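Local coordinates for protein phosphoglycerate oxidoreductase (Rhizobium etli, PDB 4HY3) that probably works as an NAD(P)-dependent D-2-hydroxyacid dehydrogenase, reducing small 2-oxo acids such as hydroxypyruvate or glyoxylate, at residues 49-54 / 329-334; 129-134 / 188-193; 140-145 / 233-238; 182-187 / 217-222; 274-279 / 283-288. One frame throughout, in Å; residues are numbered along the deposited sequence.

Overall arrangement
Contacts 2 to 5 lie in or beside the Rossmann-fold domain, while contact 1 lies in the other alpha/beta domain, joining helix 46-55 to helix 320-338. Contacts 2, 3 and 4 are buried, the centre of contact 2 being nearest that of the chain, about 8 Å away; contacts 2 and 3 share helix 131-147 and touch the third subunit. Contacts 2 and 4 share helix 186-195, and Arg-192 NE bonds to Gly-218 O. Contacts 1 and 5 are partly buried. Contact 1 is purely apolar, contact 3 nearly so, with one carbonyl oxygen near a ring; contact 2 adds a salt bridge, contact 4 sets a phenyl edge against an amide, and contact 5 includes a helix cap.

Contact 1: residues 49-54 / 329-334; sequences RAALHS and MVLEDM
Leu-52 and Leu-331 meet in a helix-helix packing contact between helix 46-55 and the long helix 320-338, which returns to the first alpha/beta domain near the end of the chain, as in other D-2-hydroxyacid dehydrogenases. The methyl branch CD1 of Leu-331 reaches over to CD1 of Leu-52 at 3.9 Å and also lies near Leu-52 CB, so one methyl rests along the leucine opposite. Leu-52 has CG anti to the backbone N (chi1 170°), which turns its CD1 toward the second helix. The other methyl of Leu-331, CD2, touches Ala-51 CB at 4.2 Å on the exposed border. On the buried side the selenium of Met-334, a selenomethionine, stands 4.4 Å from Leu-52 CD1. The axes of segments 49-54 and 329-334 pass 10.8 Å apart at 32°, too far for the backbones to touch, so side chains make the contact.

One shell out, the sheet backs both helices: Leu-52 packs on Ile-58, and Met-334 on Tyr-79 and Ile-81. Glu-332 accepts a bond from Ser-212 N of the second subunit. Arg-49, whose NH2 is salt-bridged to Asp-41, donates a hydrogen bond from NH1 to His-53 NE2, 3.3 Å away and in the imidazole plane.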
# COMPACT_ATOMS: atom_id res chain seq x y z
N ARG A 49 18.25 -27.42 3.83
CA ARG A 49 18.89 -28.68 3.49
C ARG A 49 18.59 -29.78 4.50
O ARG A 49 18.38 -30.95 4.13
CB ARG A 49 20.41 -28.52 3.30
CG ARG A 49 21.11 -29.82 3.00
CD ARG A 49 20.91 -30.21 1.54
NE ARG A 49 22.13 -29.69 0.97
CZ ARG A 49 23.10 -30.41 0.43
NH1 ARG A 49 22.97 -31.73 0.28
NH2 ARG A 49 24.19 -29.76 0.03
N ALA A 50 18.57 -29.41 5.77
CA ALA A 50 18.15 -30.34 6.81
C ALA A 50 16.68 -30.68 6.60
O ALA A 50 16.33 -31.87 6.59
CB ALA A 50 18.38 -29.76 8.18
N ALA A 51 15.82 -29.70 6.39
CA ALA A 51 14.41 -30.03 6.14
C ALA A 51 14.31 -31.04 4.99
O ALA A 51 13.59 -32.07 5.08
CB ALA A 51 13.62 -28.78 5.83
N LEU A 52 15.07 -30.79 3.92
CA LEU A 52 15.00 -31.60 2.73
C LEU A 52 15.38 -33.07 2.98
O LEU A 52 14.73 -33.96 2.45
CB LEU A 52 15.89 -30.98 1.66
CG LEU A 52 16.14 -31.81 0.39
CD1 LEU A 52 14.89 -31.78 -0.47
CD2 LEU A 52 17.37 -31.36 -0.39
N HIS A 53 16.44 -33.33 3.75
CA HIS A 53 16.87 -34.73 3.92
C HIS A 53 16.15 -35.39 5.02
O HIS A 53 16.12 -36.60 5.13
CB HIS A 53 18.34 -34.83 4.18
CG HIS A 53 19.19 -34.51 2.98
ND1 HIS A 53 19.26 -35.31 1.92
CD2 HIS A 53 20.05 -33.43 2.72
CE1 HIS A 53 20.12 -34.78 1.02
NE2 HIS A 53 20.60 -33.64 1.51
N SER A 54 15.56 -34.58 5.86
CA SER A 54 14.83 -35.13 6.94
C SER A 54 13.62 -35.66 6.31
O SER A 54 13.09 -36.64 6.75
CB SER A 54 14.46 -34.06 7.93
OG SER A 54 13.67 -34.65 8.95
N MSE A 329 11.78 -22.74 -2.56
CA MSE A 329 10.70 -22.92 -3.52
C MSE A 329 10.48 -24.38 -3.79
O MSE A 329 9.39 -24.88 -3.56
CB MSE A 329 10.99 -22.17 -4.81
CG MSE A 329 10.92 -20.67 -4.61
SE MSE A 329 11.40 -19.68 -6.26
CE MSE A 329 10.18 -20.71 -7.42
N VAL A 330 11.49 -25.05 -4.30
CA VAL A 330 11.54 -26.51 -4.43
C VAL A 330 10.85 -27.24 -3.28
O VAL A 330 10.05 -28.17 -3.47
CB VAL A 330 13.03 -26.96 -4.49
CG1 VAL A 330 13.13 -28.47 -4.37
CG2 VAL A 330 13.72 -26.41 -5.76
N LEU A 331 11.14 -26.79 -2.07
CA LEU A 331 10.59 -27.38 -0.87
C LEU A 331 9.07 -27.16 -0.81
O LEU A 331 8.27 -28.08 -0.61
CB LEU A 331 11.33 -26.81 0.33
CG LEU A 331 12.03 -27.78 1.31
CD1 LEU A 331 12.35 -29.12 0.68
CD2 LEU A 331 13.27 -27.18 1.95
N GLU A 332 8.66 -25.93 -1.01
CA GLU A 332 7.26 -25.65 -1.04
C GLU A 332 6.57 -26.47 -2.13
O GLU A 332 5.59 -27.17 -1.87
CB GLU A 332 7.06 -24.17 -1.21
CG GLU A 332 7.24 -23.43 0.10
CD GLU A 332 7.41 -21.95 -0.12
OE1 GLU A 332 8.03 -21.61 -1.17
OE2 GLU A 332 6.95 -21.13 0.73
N ASP A 333 7.10 -26.44 -3.34
CA ASP A 333 6.45 -27.21 -4.39
C ASP A 333 6.43 -28.71 -4.15
O ASP A 333 5.45 -29.36 -4.47
CB ASP A 333 6.93 -26.81 -5.78
CG ASP A 333 6.17 -25.59 -6.30
OD1 ASP A 333 5.13 -25.27 -5.65
OD2 ASP A 333 6.58 -24.96 -7.32
N MSE A 334 7.46 -29.27 -3.53
CA MSE A 334 7.44 -30.70 -3.24
C MSE A 334 6.32 -31.04 -2.26
O MSE A 334 5.58 -32.02 -2.43
CB MSE A 334 8.85 -31.04 -2.80
CG MSE A 334 9.73 -31.31 -4.02
SE MSE A 334 11.58 -31.57 -3.40
CE MSE A 334 11.83 -33.50 -3.55

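Contact 2: residues 129-134 / 188-193; sequences VFAEPV and GKALRR
Glu-132 and Ala-190 bring two helices together with their CA atoms only 5.6 Å apart, where a short 3-10 segment passes into helix 131-147 beside helix 186-195. Alanines make this closeness possible: Ala-131 CB faces Ala-190 CB at 3.8 Å, and the same Ala-190 methyl lies 4.2 Å from Glu-132 N. Beside this apolar patch the two longer side chains meet. Glu-132, bent at chi2, and Arg-193, folded at chi3, cross at about a right angle, and Arg-193 NH2 donates to Glu-132 OE1 at 2.8 Å. The oxygen is met nearly end-on by a single nitrogen, and lies at the guanidinium edge but tilted 22° out of its plane; with the carboxylate and guanidinium planes 54° apart, this is a one-point salt bridge, not a coplanar pair.

Around it, Val-134 packs on Leu-187, while Leu-173 of the third subunit lies against Glu-132 and Pro-133. The third subunit also brings Arg-199 close to Arg-193, and Glu-136 OE2 stands near Glu-132 OE2. Like-charged groups lie near both partners, and the bridge probably offsets part of any repulsion, giving the buried Glu-132 a positive partner where the two helices meet.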
# COMPACT_ATOMS: atom_id res chain seq x y z
N VAL A 129 13.47 -16.13 -8.74
CA VAL A 129 14.38 -15.73 -7.67
C VAL A 129 15.28 -14.56 -8.07
O VAL A 129 15.77 -13.84 -7.23
CB VAL A 129 15.26 -16.88 -7.15
CG1 VAL A 129 14.40 -18.04 -6.65
CG2 VAL A 129 16.29 -17.34 -8.19
N PHE A 130 15.49 -14.36 -9.36
CA PHE A 130 16.41 -13.34 -9.79
C PHE A 130 15.75 -12.00 -9.96
O PHE A 130 16.43 -11.05 -10.33
CB PHE A 130 17.05 -13.73 -11.10
CG PHE A 130 17.96 -14.92 -10.99
CD1 PHE A 130 19.05 -14.91 -10.11
CD2 PHE A 130 17.76 -16.03 -11.79
CE1 PHE A 130 19.88 -15.99 -10.01
CE2 PHE A 130 18.61 -17.11 -11.71
CZ PHE A 130 19.67 -17.09 -10.81
N ALA A 131 14.44 -11.92 -9.71
CA ALA A 131 13.69 -10.69 -9.89
C ALA A 131 14.09 -9.66 -8.86
O ALA A 131 14.56 -8.58 -9.21
CB ALA A 131 12.20 -10.94 -9.84
N GLU A 132 13.91 -9.97 -7.58
CA GLU A 132 14.10 -8.99 -6.52
C GLU A 132 15.54 -8.44 -6.59
O GLU A 132 15.73 -7.21 -6.63
CB GLU A 132 13.78 -9.59 -5.15
CG GLU A 132 13.75 -8.61 -4.00
CD GLU A 132 12.80 -7.46 -4.26
OE1 GLU A 132 11.59 -7.72 -4.49
OE2 GLU A 132 13.24 -6.29 -4.23
N PRO A 133 16.55 -9.34 -6.63
CA PRO A 133 17.92 -8.86 -6.87
C PRO A 133 17.98 -7.82 -8.03
O PRO A 133 18.47 -6.73 -7.83
CB PRO A 133 18.68 -10.14 -7.23
CG PRO A 133 17.97 -11.21 -6.48
CD PRO A 133 16.52 -10.80 -6.41
N VAL A 134 17.44 -8.15 -9.19
CA VAL A 134 17.53 -7.26 -10.33
C VAL A 134 16.70 -5.97 -10.21
O VAL A 134 17.15 -4.92 -10.60
CB VAL A 134 17.21 -7.99 -11.62
CG1 VAL A 134 17.33 -7.04 -12.80
CG2 VAL A 134 18.18 -9.15 -11.78
N GLY A 188 9.52 -7.13 -14.22
CA GLY A 188 8.51 -6.11 -14.21
C GLY A 188 7.85 -5.94 -12.87
O GLY A 188 7.87 -4.85 -12.34
N LYS A 189 7.26 -7.01 -12.33
CA LYS A 189 6.50 -6.89 -11.06
C LYS A 189 7.37 -6.49 -9.89
O LYS A 189 6.92 -5.74 -9.02
CB LYS A 189 5.78 -8.18 -10.70
CG LYS A 189 4.85 -8.70 -11.78
CD LYS A 189 4.22 -10.04 -11.39
CE LYS A 189 3.78 -10.81 -12.64
NZ LYS A 189 3.33 -12.20 -12.31
N ALA A 190 8.61 -6.98 -9.88
CA ALA A 190 9.49 -6.73 -8.74
C ALA A 190 9.78 -5.25 -8.70
O ALA A 190 9.88 -4.64 -7.61
CB ALA A 190 10.78 -7.54 -8.84
N LEU A 191 9.88 -4.68 -9.90
CA LEU A 191 10.21 -3.29 -10.11
C LEU A 191 9.02 -2.45 -9.68
O LEU A 191 9.14 -1.53 -8.87
CB LEU A 191 10.55 -3.09 -11.56
CG LEU A 191 11.33 -1.89 -12.06
CD1 LEU A 191 12.19 -1.18 -11.04
CD2 LEU A 191 12.23 -2.36 -13.19
N ARG A 192 7.84 -2.80 -10.19
CA ARG A 192 6.64 -2.11 -9.76
C ARG A 192 6.58 -2.09 -8.24
O ARG A 192 6.11 -1.13 -7.66
CB ARG A 192 5.38 -2.73 -10.36
CG ARG A 192 4.07 -2.21 -9.82
CD ARG A 192 3.99 -0.68 -9.79
NE ARG A 192 2.70 -0.23 -9.26
CZ ARG A 192 2.43 0.00 -7.98
NH1 ARG A 192 3.35 -0.14 -7.03
NH2 ARG A 192 1.22 0.39 -7.65
N ARG A 193 7.07 -3.14 -7.60
CA ARG A 193 6.98 -3.18 -6.14
C ARG A 193 7.94 -2.17 -5.48
O ARG A 193 7.52 -1.38 -4.64
CB ARG A 193 7.19 -4.58 -5.60
CG ARG A 193 6.91 -4.67 -4.11
CD ARG A 193 6.66 -6.11 -3.66
NE ARG A 193 7.82 -6.93 -3.96
CZ ARG A 193 7.91 -7.77 -5.00
NH1 ARG A 193 6.88 -7.92 -5.82
NH2 ARG A 193 9.03 -8.46 -5.22

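Contact 3: residues 140-145 / 233-238; sequences GFALAL and FIFVVA
Ala-142 on helix 131-147 faces two phenylalanines, Phe-233 and Phe-235, that rise from the same face of strand 233-236. The close part of the contact is a single methyl against a ring: Ala-142 CB comes to 3.8 Å from Phe-235 CZ, so the far end of the ring does the touching, approached obliquely. Next to it, Ala-142 O lies 4.2 Å from Phe-233 CE1, again at a slant. Both rings are carried toward the helix by the same torsion, with CG anti to the carbonyl carbon and beside the backbone N (chi1 -56° in Phe-233 and -64° in Phe-235). Between them Ile-234 turns to the other side of the sheet. Even the nearest backbones, at Ala-142 and Phe-233, stand 7.4 Å apart between CA atoms, so the rings span the layer while the helix contributes only its small residue.

Away from this point the fit opens. Leu-145 approaches the strand no nearer than 5.8 Å and packs on Ile-310 of strand 309-311, as Phe-141 does. At the other end the chain leaves the strand at Val-237 and runs to Ala-238, which is partly exposed and poorly ordered. Leu-143 sets off away from the strand and packs on Gly-140 of the third subunit.

Strand 233-236 bonds to strands 178-182 and 261-264, and Phe-235 also touches Leu-191 of helix 186-195. A helix laid over hydrophobic residues of a parallel sheet in this way is the layered core of the Rossmann fold.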
# COMPACT_ATOMS: atom_id res chain seq x y z
N GLY A 140 18.43 1.04 -8.09
CA GLY A 140 19.69 1.58 -7.66
C GLY A 140 20.25 2.51 -8.71
O GLY A 140 20.49 3.67 -8.42
N PHE A 141 20.45 2.01 -9.93
CA PHE A 141 20.96 2.84 -11.02
C PHE A 141 20.06 4.03 -11.32
O PHE A 141 20.58 5.12 -11.58
CB PHE A 141 21.15 2.08 -12.32
CG PHE A 141 21.94 0.84 -12.17
CD1 PHE A 141 23.12 0.84 -11.44
CD2 PHE A 141 21.52 -0.32 -12.78
CE1 PHE A 141 23.86 -0.32 -11.32
CE2 PHE A 141 22.26 -1.49 -12.65
CZ PHE A 141 23.44 -1.48 -11.93
N ALA A 142 18.74 3.83 -11.29
CA ALA A 142 17.81 4.95 -11.48
C ALA A 142 18.22 6.15 -10.61
O ALA A 142 18.46 7.25 -11.12
CB ALA A 142 16.38 4.55 -11.22
N LEU A 143 18.38 5.89 -9.31
CA LEU A 143 18.78 6.90 -8.34
C LEU A 143 20.20 7.36 -8.54
O LEU A 143 20.54 8.51 -8.26
CB LEU A 143 18.58 6.43 -6.91
CG LEU A 143 17.12 6.05 -6.65
CD1 LEU A 143 17.03 5.21 -5.38
CD2 LEU A 143 16.25 7.29 -6.57
N ALA A 144 21.05 6.48 -9.03
CA ALA A 144 22.41 6.91 -9.26
C ALA A 144 22.36 7.92 -10.41
O ALA A 144 22.82 9.06 -10.22
CB ALA A 144 23.33 5.73 -9.56
N LEU A 145 21.78 7.55 -11.55
CA LEU A 145 21.64 8.52 -12.66
C LEU A 145 20.90 9.79 -12.20
O LEU A 145 21.48 10.85 -12.23
CB LEU A 145 21.07 7.91 -13.96
CG LEU A 145 21.87 6.73 -14.54
CD1 LEU A 145 21.04 5.76 -15.38
CD2 LEU A 145 23.12 7.12 -15.29
N PHE A 233 12.20 7.88 -17.05
CA PHE A 233 12.95 6.68 -16.76
C PHE A 233 12.38 5.48 -17.47
O PHE A 233 11.21 5.13 -17.29
CB PHE A 233 12.98 6.42 -15.27
CG PHE A 233 13.52 7.57 -14.45
CD1 PHE A 233 14.87 7.72 -14.26
CD2 PHE A 233 12.66 8.48 -13.87
CE1 PHE A 233 15.37 8.76 -13.52
CE2 PHE A 233 13.15 9.52 -13.12
CZ PHE A 233 14.51 9.66 -12.94
N ILE A 234 13.24 4.85 -18.26
CA ILE A 234 12.88 3.71 -19.08
C ILE A 234 13.76 2.55 -18.65
O ILE A 234 14.99 2.66 -18.70
CB ILE A 234 13.14 3.99 -20.59
CG1 ILE A 234 12.33 5.21 -21.05
CG2 ILE A 234 12.85 2.77 -21.47
CD1 ILE A 234 13.11 6.04 -22.03
N PHE A 235 13.10 1.45 -18.25
CA PHE A 235 13.76 0.21 -17.89
C PHE A 235 13.47 -0.88 -18.94
O PHE A 235 12.30 -1.16 -19.22
CB PHE A 235 13.22 -0.30 -16.54
CG PHE A 235 13.51 0.60 -15.36
CD1 PHE A 235 14.65 0.42 -14.57
CD2 PHE A 235 12.63 1.63 -15.02
CE1 PHE A 235 14.91 1.23 -13.47
CE2 PHE A 235 12.88 2.45 -13.93
CZ PHE A 235 14.02 2.26 -13.15
N VAL A 236 14.52 -1.49 -19.50
CA VAL A 236 14.39 -2.72 -20.31
C VAL A 236 14.58 -3.99 -19.44
O VAL A 236 15.64 -4.22 -18.83
CB VAL A 236 15.40 -2.77 -21.48
CG1 VAL A 236 14.95 -3.85 -22.47
CG2 VAL A 236 15.55 -1.41 -22.17
N VAL A 237 13.58 -4.85 -19.45
CA VAL A 237 13.36 -5.75 -18.34
C VAL A 237 13.04 -7.20 -18.75
O VAL A 237 13.29 -8.15 -17.99
CB VAL A 237 12.32 -5.10 -17.42
CG1 VAL A 237 11.28 -6.05 -16.91
CG2 VAL A 237 13.03 -4.40 -16.31
N ALA A 238 12.51 -7.36 -19.96
CA ALA A 238 12.23 -8.67 -20.57
C ALA A 238 12.36 -8.55 -22.08
O ALA A 238 12.20 -7.46 -22.64
CB ALA A 238 10.85 -9.17 -20.20

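Contact 4: residues 182-187 / 217-222; sequences VGFGDL and NGVEPA
Phe-184 lies in the glycine-rich turn after the first strand of the Rossmann domain, between Gly-183 and Gly-185 of a GxGxxG sequence that also includes Gly-188, and it packs on Asn-217 and Val-219, which follow helix 211-216. Such turns commonly bind the dinucleotide in this fold, and this one probably does so too. The ring bridges a wide gap, the CA atoms of Phe-184 and Val-219 being 10.1 Å apart. With CG anti to the backbone N (chi1 -170°), it extends straight toward the second segment. Asn-217 OD1 sits at the ring edge, near its plane, 3.8 Å from CE2 and 3.9 Å from CZ, and the amide stands almost perpendicular to the ring, 88° between planes. On the other flank Val-219 CG1 approaches CE1 obliquely at 4.2 Å.

Leu-214 and Val-204 also press on Phe-184, joining it to the helix and strand beyond. The amide is held by its other end, where ND2 bonds to Met-213 O. A Schellman motif with Gly-218 as its C-prime residue ends that helix and swings Val-219 inward. A serine in place of this phenylalanine would probably open a gap between the glycine-rich turn and Val-219 and deprive Asn-217 OD1 of its ring-edge neighbour. The edge-on approach of a carbonyl oxygen sets its partial negative charge against the slightly positive ring hydrogens, which is likely to be a weak electrostatic attraction added to apolar packing.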
# COMPACT_ATOMS: atom_id res chain seq x y z
N VAL A 182 9.91 -1.38 -20.59
CA VAL A 182 9.90 -2.21 -21.81
C VAL A 182 9.97 -3.70 -21.45
O VAL A 182 11.04 -4.26 -21.15
CB VAL A 182 11.05 -1.83 -22.78
CG1 VAL A 182 11.09 -2.78 -23.97
CG2 VAL A 182 10.92 -0.39 -23.26
N GLY A 183 8.81 -4.35 -21.49
CA GLY A 183 8.67 -5.71 -20.98
C GLY A 183 8.12 -5.66 -19.58
O GLY A 183 8.05 -4.59 -18.97
N PHE A 184 7.70 -6.81 -19.07
CA PHE A 184 7.08 -6.89 -17.76
C PHE A 184 6.68 -8.31 -17.51
O PHE A 184 5.57 -8.72 -17.87
CB PHE A 184 5.79 -6.07 -17.73
CG PHE A 184 5.20 -5.88 -16.35
CD1 PHE A 184 5.50 -4.74 -15.60
CD2 PHE A 184 4.33 -6.82 -15.82
CE1 PHE A 184 4.95 -4.52 -14.35
CE2 PHE A 184 3.78 -6.62 -14.56
CZ PHE A 184 4.09 -5.47 -13.82
N GLY A 185 7.57 -9.07 -16.88
CA GLY A 185 7.23 -10.41 -16.41
C GLY A 185 7.49 -10.30 -14.94
O GLY A 185 7.04 -9.35 -14.29
N ASP A 186 8.25 -11.24 -14.40
CA ASP A 186 8.60 -11.20 -12.98
C ASP A 186 9.41 -9.92 -12.62
O ASP A 186 9.13 -9.27 -11.61
CB ASP A 186 9.40 -12.46 -12.59
CG ASP A 186 8.57 -13.73 -12.67
OD1 ASP A 186 7.41 -13.73 -12.23
OD2 ASP A 186 9.10 -14.74 -13.18
N LEU A 187 10.40 -9.59 -13.46
CA LEU A 187 11.27 -8.45 -13.25
C LEU A 187 10.44 -7.19 -13.26
O LEU A 187 10.60 -6.30 -12.42
CB LEU A 187 12.31 -8.38 -14.34
CG LEU A 187 13.73 -8.01 -13.90
CD1 LEU A 187 13.71 -7.02 -12.74
CD2 LEU A 187 14.49 -9.26 -13.48
N ASN A 217 -2.02 -4.85 -11.83
CA ASN A 217 -0.67 -4.87 -11.28
C ASN A 217 -0.19 -3.46 -10.95
O ASN A 217 1.00 -3.23 -10.75
CB ASN A 217 0.29 -5.48 -12.30
CG ASN A 217 0.50 -6.96 -12.09
OD1 ASN A 217 1.54 -7.38 -11.59
ND2 ASN A 217 -0.49 -7.77 -12.47
N GLY A 218 -1.12 -2.50 -10.94
CA GLY A 218 -0.78 -1.10 -10.81
C GLY A 218 0.04 -0.46 -11.93
O GLY A 218 0.94 0.32 -11.66
N VAL A 219 -0.25 -0.76 -13.19
CA VAL A 219 0.48 -0.03 -14.25
C VAL A 219 -0.43 0.36 -15.41
O VAL A 219 -1.53 -0.19 -15.57
CB VAL A 219 1.74 -0.77 -14.79
CG1 VAL A 219 2.80 -0.95 -13.72
CG2 VAL A 219 1.38 -2.11 -15.42
N GLU A 220 0.08 1.28 -16.24
CA GLU A 220 -0.62 1.77 -17.41
C GLU A 220 -0.11 1.10 -18.70
O GLU A 220 0.98 1.43 -19.20
CB GLU A 220 -0.43 3.28 -17.48
CG GLU A 220 -1.26 3.99 -18.54
CD GLU A 220 -1.08 5.49 -18.46
OE1 GLU A 220 -0.92 6.00 -17.32
OE2 GLU A 220 -1.09 6.15 -19.52
N PRO A 221 -0.91 0.16 -19.25
CA PRO A 221 -0.59 -0.55 -20.49
C PRO A 221 -0.41 0.47 -21.58
O PRO A 221 -1.24 1.37 -21.69
CB PRO A 221 -1.84 -1.37 -20.78
CG PRO A 221 -2.92 -0.82 -19.90
CD PRO A 221 -2.22 -0.24 -18.71
N ALA A 222 0.64 0.35 -22.38
CA ALA A 222 0.99 1.42 -23.29
C ALA A 222 1.77 0.96 -24.54
O ALA A 222 2.30 -0.15 -24.61
CB ALA A 222 1.74 2.53 -22.54

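Contact 5: residues 274-279 / 283-288; sequences DALMAA and GHIVAA
Leu-276 and Ile-285 cross at about a right angle where helix 273-281 turns back into strand 286-289, the helix-to-strand half of a right-handed beta-alpha-beta crossover in the Rossmann domain. Their ends meet methyl to methyl, Leu-276 CD1 standing 4.0 Å from Ile-285 CD1. The same leucine branch reaches Ala-287 CB at 4.2 Å, so one methyl spans the loop residue and the strand. A chi1 of 165° puts Leu-276 CG beside the carbonyl carbon and sends the branch to the sheet, where Phe-309 of strand 309-311 packs against it, with Phe-253 of helix 250-254 also in contact.

From the other segment, Ile-285 also reaches Ala-279. Its CG1 lies between backbone N and carbonyl carbon (chi1 44°), and this brings the CG1 branch against Ala-279: CG1 is 3.7 Å and CD1 4.0 Å from Ala-279 CB. The isoleucine thus packs against both Leu-276 and Ala-279. An alanine in place of this isoleucine would probably leave a gap beside Ala-279 and take from Leu-276 CD1 its methyl partner.

The backbone fixes the turn. A Schellman motif with Gly-283, at positive phi, as the C-prime residue closes the helix, and Ser-282 OG also bonds to Ala-279 O. That oxygen receives a weak bond from Ile-285 N and a shorter one from His-284 N, 2.8 Å away and nearly in line with the carbonyl.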
# COMPACT_ATOMS: atom_id res chain seq x y z
N ASP A 274 26.17 0.58 -30.08
CA ASP A 274 26.83 1.78 -30.58
C ASP A 274 25.80 2.86 -30.88
O ASP A 274 26.10 4.05 -30.78
CB ASP A 274 27.69 1.49 -31.83
CG ASP A 274 28.17 0.03 -31.90
OD1 ASP A 274 29.37 -0.22 -31.67
OD2 ASP A 274 27.33 -0.85 -32.19
N ALA A 275 24.58 2.47 -31.23
CA ALA A 275 23.48 3.43 -31.31
C ALA A 275 23.24 4.05 -29.94
O ALA A 275 23.10 5.27 -29.84
CB ALA A 275 22.20 2.80 -31.84
N LEU A 276 23.22 3.22 -28.89
CA LEU A 276 23.06 3.70 -27.50
C LEU A 276 24.23 4.58 -27.01
O LEU A 276 24.01 5.68 -26.51
CB LEU A 276 22.80 2.53 -26.54
CG LEU A 276 22.97 2.83 -25.03
CD1 LEU A 276 21.77 3.53 -24.40
CD2 LEU A 276 23.34 1.55 -24.30
N MSE A 277 25.46 4.11 -27.18
CA MSE A 277 26.63 4.93 -26.82
C MSE A 277 26.58 6.28 -27.51
O MSE A 277 26.79 7.33 -26.88
CB MSE A 277 27.89 4.14 -27.17
CG MSE A 277 27.95 2.91 -26.28
SE MSE A 277 29.75 2.13 -26.31
CE MSE A 277 30.75 3.62 -25.50
N ALA A 278 26.27 6.28 -28.81
CA ALA A 278 26.16 7.49 -29.58
C ALA A 278 25.26 8.53 -28.89
O ALA A 278 25.66 9.69 -28.75
CB ALA A 278 25.66 7.18 -30.98
N ALA A 279 24.07 8.10 -28.44
CA ALA A 279 23.12 8.98 -27.75
C ALA A 279 23.64 9.46 -26.40
O ALA A 279 23.19 10.50 -25.89
CB ALA A 279 21.77 8.31 -27.59
N GLY A 283 25.28 13.21 -25.56
CA GLY A 283 24.79 13.79 -24.33
C GLY A 283 23.30 13.97 -24.40
O GLY A 283 22.77 14.83 -23.70
N HIS A 284 22.63 13.18 -25.24
CA HIS A 284 21.18 13.26 -25.30
C HIS A 284 20.62 12.68 -24.04
O HIS A 284 20.22 13.45 -23.16
CB HIS A 284 20.57 12.57 -26.52
CG HIS A 284 19.09 12.84 -26.70
ND1 HIS A 284 18.21 11.88 -27.02
CD2 HIS A 284 18.36 14.03 -26.59
CE1 HIS A 284 16.96 12.41 -27.12
NE2 HIS A 284 17.05 13.73 -26.85
N ILE A 285 20.60 11.35 -23.97
CA ILE A 285 20.17 10.60 -22.80
C ILE A 285 21.35 10.28 -21.90
O ILE A 285 22.52 10.41 -22.29
CB ILE A 285 19.47 9.26 -23.15
CG1 ILE A 285 20.22 8.50 -24.25
CG2 ILE A 285 18.04 9.48 -23.58
CD1 ILE A 285 21.23 7.49 -23.75
N VAL A 286 21.02 9.84 -20.69
CA VAL A 286 21.98 9.27 -19.74
C VAL A 286 21.64 7.78 -19.50
O VAL A 286 20.48 7.38 -19.64
CB VAL A 286 21.99 10.13 -18.46
CG1 VAL A 286 20.89 9.71 -17.49
CG2 VAL A 286 23.38 10.15 -17.84
N ALA A 287 22.61 6.94 -19.17
CA ALA A 287 22.32 5.49 -19.10
C ALA A 287 23.10 4.55 -18.11
O ALA A 287 24.11 4.93 -17.53
CB ALA A 287 22.32 4.89 -20.50
N ALA A 288 22.59 3.34 -17.92
CA ALA A 288 23.26 2.29 -17.15
C ALA A 288 22.76 0.95 -17.62
O ALA A 288 21.56 0.75 -17.69
CB ALA A 288 22.98 2.42 -15.67